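Long-range contacts in calcium-dependent protein kinase, putative (PDB 3MSE), which probably phosphorylates serine and threonine residues of target proteins in response to calcium, which its C-terminal EF-hand region, the part in this structure, binds: residues 121-129 / 165-173; 23-34 / 109-117. All coordinates share one frame; numbering follows the deposited sequence. Where two conformers were deposited one is given.

Both contacts belong to the C-terminal, calcium-binding part of the kinase, and their centres lie about 15 Å apart. In chain order contact 2 comes first and closes before contact 1 opens. Contact 2 sets the long helix 18-48 across helix 109-117, the entering helix of an EF-hand; contact 1 joins the calcium loop that follows this helix to the segment leading into helix 169-177. Helix 109-117 therefore links them: Ile125 packs on Phe114 and Ile117, and Phe172 on Leu110 and Phe114. The calcium loop is thus connected through one hydrophobic core to the long helix, which also reaches the other calcium site, formed by Asp49, Asn51, Asn53, Ser55 and Glu60.

Contact 1: 121-129 / 165-173; sequences EDGYISKSD and NKISFQEFK. With CA (calcium ion), chain B.
Ile125 N gives its hydrogen to Ile167 O at 2.8 Å in a nearly straight bond (173°), while the return bond from Ile167 N to Ile125 O is weak. The branched CB of Ile125 meets Ile167 O and lies 4.0 Å from Ile167 CB; CG2 stands anti to the backbone N, and CG1, anti to the carbonyl carbon (chi1 -72°), carries the chain on towards helix 109-117, to CD1, 3.9 Å from Phe172 CD2 and packed on Phe114. A beta-branched isoleucine suits this extended position, its branches filling the core. The EF-hand loop thus meets the segment leading into helix 169-177 in a way reminiscent of the short strand pairing between paired EF-hand loops, though with one sound bond. On the calcium side, Tyr124 lends its carbonyl O to the ion at 2.4 Å; Asp122 grips it with both carboxylate oxygens, Asp129 with OD2, and Asp118 and two waters complete the shell. Asp129 OD2 also accepts from Ser126 N at 3.1 Å. Lys166, bent at chi3 and chi4, brings CE 3.9 Å from Tyr124 CB. Helix 169-177 starts with a capping box: Ser168 OG accepts from Glu171 N, and Ser168 N gives to Glu171 OE2.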
# COMPACT_ATOMS: atom_id res chain seq x y z
N GLU A 121 16.98 -11.51 12.45
CA GLU A 121 17.47 -10.85 11.23
C GLU A 121 18.59 -11.61 10.53
O GLU A 121 19.50 -11.00 9.96
CB GLU A 121 17.90 -9.41 11.54
CG GLU A 121 16.83 -8.58 12.22
CD GLU A 121 17.34 -7.22 12.65
OE1 GLU A 121 18.46 -6.84 12.24
OE2 GLU A 121 16.62 -6.53 13.41
N ASP A 122 18.51 -12.93 10.57
CA ASP A 122 19.50 -13.79 9.92
C ASP A 122 19.13 -14.15 8.47
O ASP A 122 19.88 -14.85 7.80
CB ASP A 122 19.70 -15.06 10.75
CG ASP A 122 18.38 -15.67 11.20
OD1 ASP A 122 18.02 -15.52 12.40
OD2 ASP A 122 17.68 -16.28 10.35
N GLY A 123 17.97 -13.68 8.01
CA GLY A 123 17.49 -13.95 6.64
C GLY A 123 16.74 -15.27 6.42
O GLY A 123 16.41 -15.62 5.28
N TYR A 124 16.48 -16.00 7.50
CA TYR A 124 15.73 -17.26 7.40
C TYR A 124 14.63 -17.33 8.44
O TYR A 124 14.83 -16.94 9.60
CB TYR A 124 16.68 -18.45 7.54
CG TYR A 124 17.55 -18.69 6.32
CD1 TYR A 124 17.14 -19.57 5.31
CD2 TYR A 124 18.77 -18.03 6.17
CE1 TYR A 124 17.93 -19.78 4.18
CE2 TYR A 124 19.57 -18.23 5.03
CZ TYR A 124 19.14 -19.11 4.04
OH TYR A 124 19.92 -19.32 2.92
N ILE A 125 13.45 -17.83 8.04
CA ILE A 125 12.39 -18.11 9.00
C ILE A 125 12.52 -19.54 9.53
O ILE A 125 12.26 -20.50 8.81
CB ILE A 125 10.96 -17.84 8.43
CG1 ILE A 125 10.70 -16.34 8.30
CG2 ILE A 125 9.88 -18.48 9.33
CD1 ILE A 125 9.37 -15.98 7.64
N SER A 126 12.93 -19.66 10.79
CA SER A 126 13.10 -20.95 11.44
C SER A 126 11.80 -21.41 12.09
O SER A 126 10.82 -20.66 12.17
CB SER A 126 14.21 -20.90 12.50
OG SER A 126 13.95 -19.90 13.49
N LYS A 127 11.82 -22.65 12.55
CA LYS A 127 10.73 -23.20 13.33
C LYS A 127 10.46 -22.33 14.57
O LYS A 127 9.29 -22.03 14.90
CB LYS A 127 11.07 -24.64 13.72
CG LYS A 127 9.88 -25.53 13.97
CD LYS A 127 9.53 -25.61 15.45
CE LYS A 127 8.33 -26.50 15.70
NZ LYS A 127 8.60 -27.93 15.38
N SER A 128 11.52 -21.90 15.24
CA SER A 128 11.38 -21.09 16.44
C SER A 128 10.82 -19.68 16.15
O SER A 128 10.14 -19.09 16.99
CB SER A 128 12.70 -21.01 17.24
OG SER A 128 13.55 -19.99 16.75
N ASP A 129 11.08 -19.16 14.95
CA ASP A 129 10.47 -17.89 14.55
C ASP A 129 8.94 -17.99 14.44
O ASP A 129 8.22 -17.02 14.75
CB ASP A 129 11.06 -17.42 13.23
CG ASP A 129 12.49 -16.90 13.39
OD1 ASP A 129 12.82 -16.33 14.45
OD2 ASP A 129 13.26 -17.05 12.43
N ASN A 165 14.82 -27.15 7.57
CA ASN A 165 13.47 -26.74 7.93
C ASN A 165 13.46 -25.24 8.25
O ASN A 165 13.10 -24.81 9.35
CB ASN A 165 12.92 -27.57 9.08
CG ASN A 165 11.43 -27.81 8.96
OD1 ASN A 165 10.95 -28.33 7.94
ND2 ASN A 165 10.68 -27.43 10.00
N LYS A 166 13.91 -24.48 7.26
CA LYS A 166 14.04 -23.04 7.33
C LYS A 166 13.41 -22.48 6.06
O LYS A 166 13.22 -23.21 5.09
CB LYS A 166 15.51 -22.64 7.39
CG LYS A 166 16.34 -23.42 8.41
CD LYS A 166 17.78 -22.90 8.51
CE LYS A 166 17.89 -21.68 9.41
NZ LYS A 166 17.54 -22.01 10.83
N ILE A 167 13.12 -21.18 6.05
CA ILE A 167 12.44 -20.56 4.92
C ILE A 167 13.15 -19.26 4.53
O ILE A 167 13.25 -18.33 5.34
CB ILE A 167 10.94 -20.30 5.24
CG1 ILE A 167 10.20 -21.62 5.55
CG2 ILE A 167 10.26 -19.56 4.10
CD1 ILE A 167 8.82 -21.44 6.19
N SER A 168 13.63 -19.21 3.29
CA SER A 168 14.22 -17.99 2.73
C SER A 168 13.09 -17.04 2.34
O SER A 168 11.93 -17.44 2.30
CB SER A 168 15.04 -18.32 1.48
OG SER A 168 14.18 -18.61 0.38
N PHE A 169 13.43 -15.78 2.04
CA PHE A 169 12.42 -14.84 1.60
C PHE A 169 11.74 -15.30 0.33
O PHE A 169 10.54 -15.10 0.16
CB PHE A 169 12.96 -13.42 1.42
CG PHE A 169 11.94 -12.48 0.84
CD1 PHE A 169 12.10 -11.96 -0.44
CD2 PHE A 169 10.77 -12.19 1.54
CE1 PHE A 169 11.14 -11.12 -0.99
CE2 PHE A 169 9.80 -11.36 1.00
CZ PHE A 169 9.98 -10.82 -0.27
N GLN A 170 12.52 -15.92 -0.56
CA GLN A 170 12.00 -16.37 -1.85
C GLN A 170 10.98 -17.49 -1.69
O GLN A 170 9.92 -17.45 -2.32
CB GLN A 170 13.15 -16.79 -2.79
CG GLN A 170 12.81 -16.72 -4.28
CD GLN A 170 12.46 -15.31 -4.75
OE1 GLN A 170 11.45 -15.10 -5.41
NE2 GLN A 170 13.29 -14.33 -4.38
N GLU A 171 11.29 -18.46 -0.84
CA GLU A 171 10.37 -19.56 -0.52
C GLU A 171 9.13 -19.07 0.24
O GLU A 171 8.03 -19.58 0.05
CB GLU A 171 11.07 -20.63 0.31
CG GLU A 171 12.32 -21.21 -0.33
CD GLU A 171 13.07 -22.12 0.63
OE1 GLU A 171 13.66 -23.13 0.17
OE2 GLU A 171 13.06 -21.84 1.85
N PHE A 172 9.34 -18.07 1.10
CA PHE A 172 8.26 -17.41 1.82
C PHE A 172 7.34 -16.73 0.82
O PHE A 172 6.13 -16.96 0.83
CB PHE A 172 8.83 -16.39 2.81
CG PHE A 172 7.79 -15.53 3.47
CD1 PHE A 172 7.59 -14.23 3.05
CD2 PHE A 172 7.01 -16.04 4.51
CE1 PHE A 172 6.63 -13.42 3.67
CE2 PHE A 172 6.04 -15.24 5.14
CZ PHE A 172 5.85 -13.94 4.72
N LYS A 173 7.93 -15.91 -0.04
CA LYS A 173 7.21 -15.15 -1.06
C LYS A 173 6.45 -16.08 -2.00
O LYS A 173 5.30 -15.83 -2.32
CB LYS A 173 8.18 -14.28 -1.86
CG LYS A 173 7.51 -13.35 -2.86
CD LYS A 173 8.28 -13.30 -4.18
CE LYS A 173 9.37 -12.24 -4.20
NZ LYS A 173 8.93 -11.00 -4.93
CA CA B . 15.52 -16.21 11.77
O HOH W 1 15.93 -18.00 12.53
O HOH W 2 15.39 -15.20 13.84

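Contact 2: 23-34 / 109-117; sequences IINIMAHELSVI and FLKAAFNKI
Glu30 OE1 and Lys116 NZ meet at 3.3 Å in a salt bridge whose hydrogen bond is weak; Glu30 was modelled in two conformers, so the bridge is loose and probably part-time. The two chains come from opposite directions, Glu30 bent at chi2 and Lys116 extended until its last torsion (chi4 53°) turns NZ to the carboxylate. The lysine methylenes serve as well: Lys116 CD lies 4.0 Å from Ile26 CG2, an apolar stem shielding the isoleucine while the charge stays at the border. Beneath this bridge the surfaces are apolar. The small Ala113 leaves room for Ile26 CG2 against the backbone, 3.8 Å from Ala113 CB, where the axes are 9.2 Å apart at 118°. Ile26 CD1 reaches Ile117 CG1, and Ile117 CD1 in turn meets Ile23 CG1, three branched chains filling one end of the interface. Met27 is the flexible filler towards the aromatic end: its CG touches Phe109 O, an extended chi2 carries SD to 3.6 Å from Leu110 CD2, and the bend at chi3 turns CE onto the same methyl. With CG beside the backbone N (chi1 -74°), the Phe109 ring extends toward helix 18-48, and CZ is 3.7 Å from both Leu31 CD2 and Ile34 CD1. Leu31 also packs on Met96 of the second subunit. Ile117 sits just before Asp118, a calcium ligand, and touches Leu133 of helix 127-133. The arrangement is a steep crossing of a long helix over the entering helix of a calcium-loaded EF-hand, with Phe109 a single knob among Met27, Glu30, Leu31 and Ile34.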
# COMPACT_ATOMS: atom_id res chain seq x y z
N ILE A 23 0.04 -14.30 9.23
CA ILE A 23 0.93 -13.61 8.31
C ILE A 23 0.19 -12.54 7.51
O ILE A 23 0.69 -11.41 7.35
CB ILE A 23 1.63 -14.62 7.36
CG1 ILE A 23 2.53 -15.57 8.16
CG2 ILE A 23 2.46 -13.90 6.26
CD1 ILE A 23 2.93 -16.87 7.41
N ILE A 24 -1.02 -12.86 7.02
CA ILE A 24 -1.85 -11.85 6.36
C ILE A 24 -2.15 -10.67 7.30
O ILE A 24 -2.15 -9.52 6.87
CB ILE A 24 -3.23 -12.44 5.82
CG1 ILE A 24 -3.03 -13.49 4.71
CG2 ILE A 24 -4.13 -11.32 5.36
CD1 ILE A 24 -2.65 -12.93 3.33
N ASN A 25 -2.43 -10.96 8.58
CA ASN A 25 -2.69 -9.87 9.57
C ASN A 25 -1.51 -8.88 9.78
O ASN A 25 -1.74 -7.69 9.99
CB ASN A 25 -3.15 -10.43 10.92
CG ASN A 25 -4.65 -10.58 11.00
OD1 ASN A 25 -5.33 -9.73 11.57
ND2 ASN A 25 -5.19 -11.66 10.41
N ILE A 26 -0.29 -9.39 9.69
CA ILE A 26 0.92 -8.55 9.72
C ILE A 26 0.90 -7.55 8.57
O ILE A 26 1.08 -6.34 8.77
CB ILE A 26 2.23 -9.40 9.65
CG1 ILE A 26 2.38 -10.25 10.90
CG2 ILE A 26 3.48 -8.48 9.46
CD1 ILE A 26 3.31 -11.45 10.70
N MET A 27 0.64 -8.05 7.36
CA MET A 27 0.49 -7.18 6.20
C MET A 27 -0.70 -6.23 6.33
O MET A 27 -0.64 -5.07 5.90
CB MET A 27 0.37 -8.02 4.94
CG MET A 27 1.65 -8.71 4.56
SD MET A 27 1.52 -9.46 2.93
CE MET A 27 0.62 -10.94 3.34
N ALA A 28 -1.78 -6.72 6.94
CA ALA A 28 -2.98 -5.91 7.14
C ALA A 28 -2.70 -4.74 8.06
O ALA A 28 -3.24 -3.64 7.88
CB ALA A 28 -4.10 -6.75 7.71
N HIS A 29 -1.87 -4.97 9.08
CA HIS A 29 -1.44 -3.88 9.94
C HIS A 29 -0.70 -2.79 9.16
O HIS A 29 -0.94 -1.60 9.37
CB HIS A 29 -0.61 -4.34 11.14
CG HIS A 29 -0.23 -3.21 12.04
ND1 HIS A 29 1.05 -2.68 12.08
CD2 HIS A 29 -0.98 -2.43 12.85
CE1 HIS A 29 1.07 -1.66 12.91
NE2 HIS A 29 -0.15 -1.48 13.40
N GLU A 30 0.18 -3.21 8.25
CA GLU A 30 0.93 -2.31 7.38
C GLU A 30 0.05 -1.50 6.42
O GLU A 30 0.43 -0.39 6.03
CB GLU A 30 2.01 -3.09 6.61
CG GLU A 30 3.45 -2.73 7.00
CD GLU A 30 3.86 -3.26 8.37
OE1 GLU A 30 4.32 -4.43 8.44
OE2 GLU A 30 3.77 -2.50 9.35
N LEU A 31 -1.11 -2.04 6.04
CA LEU A 31 -2.10 -1.33 5.21
C LEU A 31 -2.85 -0.29 6.03
O LEU A 31 -3.19 0.79 5.54
CB LEU A 31 -3.14 -2.30 4.61
CG LEU A 31 -2.94 -2.86 3.19
CD1 LEU A 31 -4.20 -3.57 2.77
CD2 LEU A 31 -2.64 -1.77 2.19
N SER A 32 -3.14 -0.65 7.27
CA SER A 32 -3.75 0.25 8.21
C SER A 32 -2.86 1.49 8.44
O SER A 32 -3.35 2.62 8.48
CB SER A 32 -3.97 -0.48 9.52
OG SER A 32 -5.02 0.13 10.23
N VAL A 33 -1.55 1.27 8.58
CA VAL A 33 -0.59 2.35 8.85
C VAL A 33 -0.58 3.29 7.65
O VAL A 33 -0.80 4.48 7.79
CB VAL A 33 0.82 1.79 9.15
CG1 VAL A 33 1.90 2.91 9.07
CG2 VAL A 33 0.85 1.10 10.51
N ILE A 34 -0.36 2.71 6.47
CA ILE A 34 -0.41 3.43 5.21
C ILE A 34 -1.69 4.24 5.07
O ILE A 34 -1.65 5.44 4.77
CB ILE A 34 -0.22 2.45 4.03
CG1 ILE A 34 1.23 1.95 4.02
CG2 ILE A 34 -0.60 3.10 2.70
CD1 ILE A 34 1.51 0.76 3.12
N PHE A 109 5.27 -5.35 0.87
CA PHE A 109 4.46 -5.90 1.98
C PHE A 109 4.96 -7.23 2.50
O PHE A 109 4.96 -7.47 3.71
CB PHE A 109 3.02 -6.07 1.54
CG PHE A 109 2.27 -4.78 1.42
CD1 PHE A 109 2.25 -4.08 0.22
CD2 PHE A 109 1.58 -4.27 2.52
CE1 PHE A 109 1.55 -2.88 0.11
CE2 PHE A 109 0.88 -3.09 2.42
CZ PHE A 109 0.86 -2.38 1.21
N LEU A 110 5.36 -8.10 1.58
CA LEU A 110 5.81 -9.43 1.93
C LEU A 110 7.18 -9.40 2.59
O LEU A 110 7.45 -10.16 3.51
CB LEU A 110 5.79 -10.36 0.72
CG LEU A 110 4.44 -10.95 0.29
CD1 LEU A 110 4.61 -11.76 -0.98
CD2 LEU A 110 3.81 -11.82 1.39
N LYS A 111 8.04 -8.49 2.12
CA LYS A 111 9.38 -8.36 2.67
C LYS A 111 9.32 -7.90 4.11
O LYS A 111 9.99 -8.45 4.96
CB LYS A 111 10.26 -7.42 1.83
CG LYS A 111 11.63 -7.99 1.45
CD LYS A 111 12.41 -8.50 2.65
CE LYS A 111 13.78 -9.04 2.25
NZ LYS A 111 14.60 -9.31 3.48
N ALA A 112 8.48 -6.89 4.36
CA ALA A 112 8.30 -6.34 5.70
C ALA A 112 7.71 -7.35 6.68
O ALA A 112 8.10 -7.38 7.85
CB ALA A 112 7.44 -5.08 5.65
N ALA A 113 6.77 -8.17 6.20
CA ALA A 113 6.20 -9.23 7.02
C ALA A 113 7.26 -10.28 7.38
O ALA A 113 7.39 -10.67 8.54
CB ALA A 113 5.01 -9.89 6.31
N PHE A 114 8.00 -10.72 6.37
CA PHE A 114 9.11 -11.64 6.55
C PHE A 114 10.11 -11.13 7.60
O PHE A 114 10.53 -11.87 8.47
CB PHE A 114 9.82 -11.88 5.21
CG PHE A 114 10.96 -12.85 5.29
CD1 PHE A 114 10.76 -14.20 5.04
CD2 PHE A 114 12.24 -12.40 5.61
CE1 PHE A 114 11.80 -15.10 5.12
CE2 PHE A 114 13.32 -13.30 5.69
CZ PHE A 114 13.09 -14.65 5.44
N ASN A 115 10.48 -9.85 7.49
CA ASN A 115 11.45 -9.25 8.41
C ASN A 115 10.95 -9.23 9.83
O ASN A 115 11.72 -9.48 10.75
CB ASN A 115 11.85 -7.84 7.96
CG ASN A 115 12.84 -7.85 6.81
OD1 ASN A 115 13.55 -8.84 6.60
ND2 ASN A 115 12.89 -6.78 6.05
N LYS A 116 9.66 -8.95 10.02
CA LYS A 116 9.07 -9.01 11.36
C LYS A 116 9.12 -10.41 11.95
O LYS A 116 9.33 -10.57 13.15
CB LYS A 116 7.64 -8.48 11.36
CG LYS A 116 7.58 -6.97 11.32
CD LYS A 116 6.20 -6.44 11.65
CE LYS A 116 6.24 -4.91 11.80
NZ LYS A 116 6.85 -4.24 10.61
N ILE A 117 8.96 -11.43 11.11
CA ILE A 117 8.94 -12.81 11.57
C ILE A 117 10.35 -13.34 11.89
O ILE A 117 10.53 -14.09 12.85
CB ILE A 117 8.21 -13.75 10.57
CG1 ILE A 117 6.72 -13.35 10.45
CG2 ILE A 117 8.31 -15.20 11.01
CD1 ILE A 117 6.02 -13.92 9.21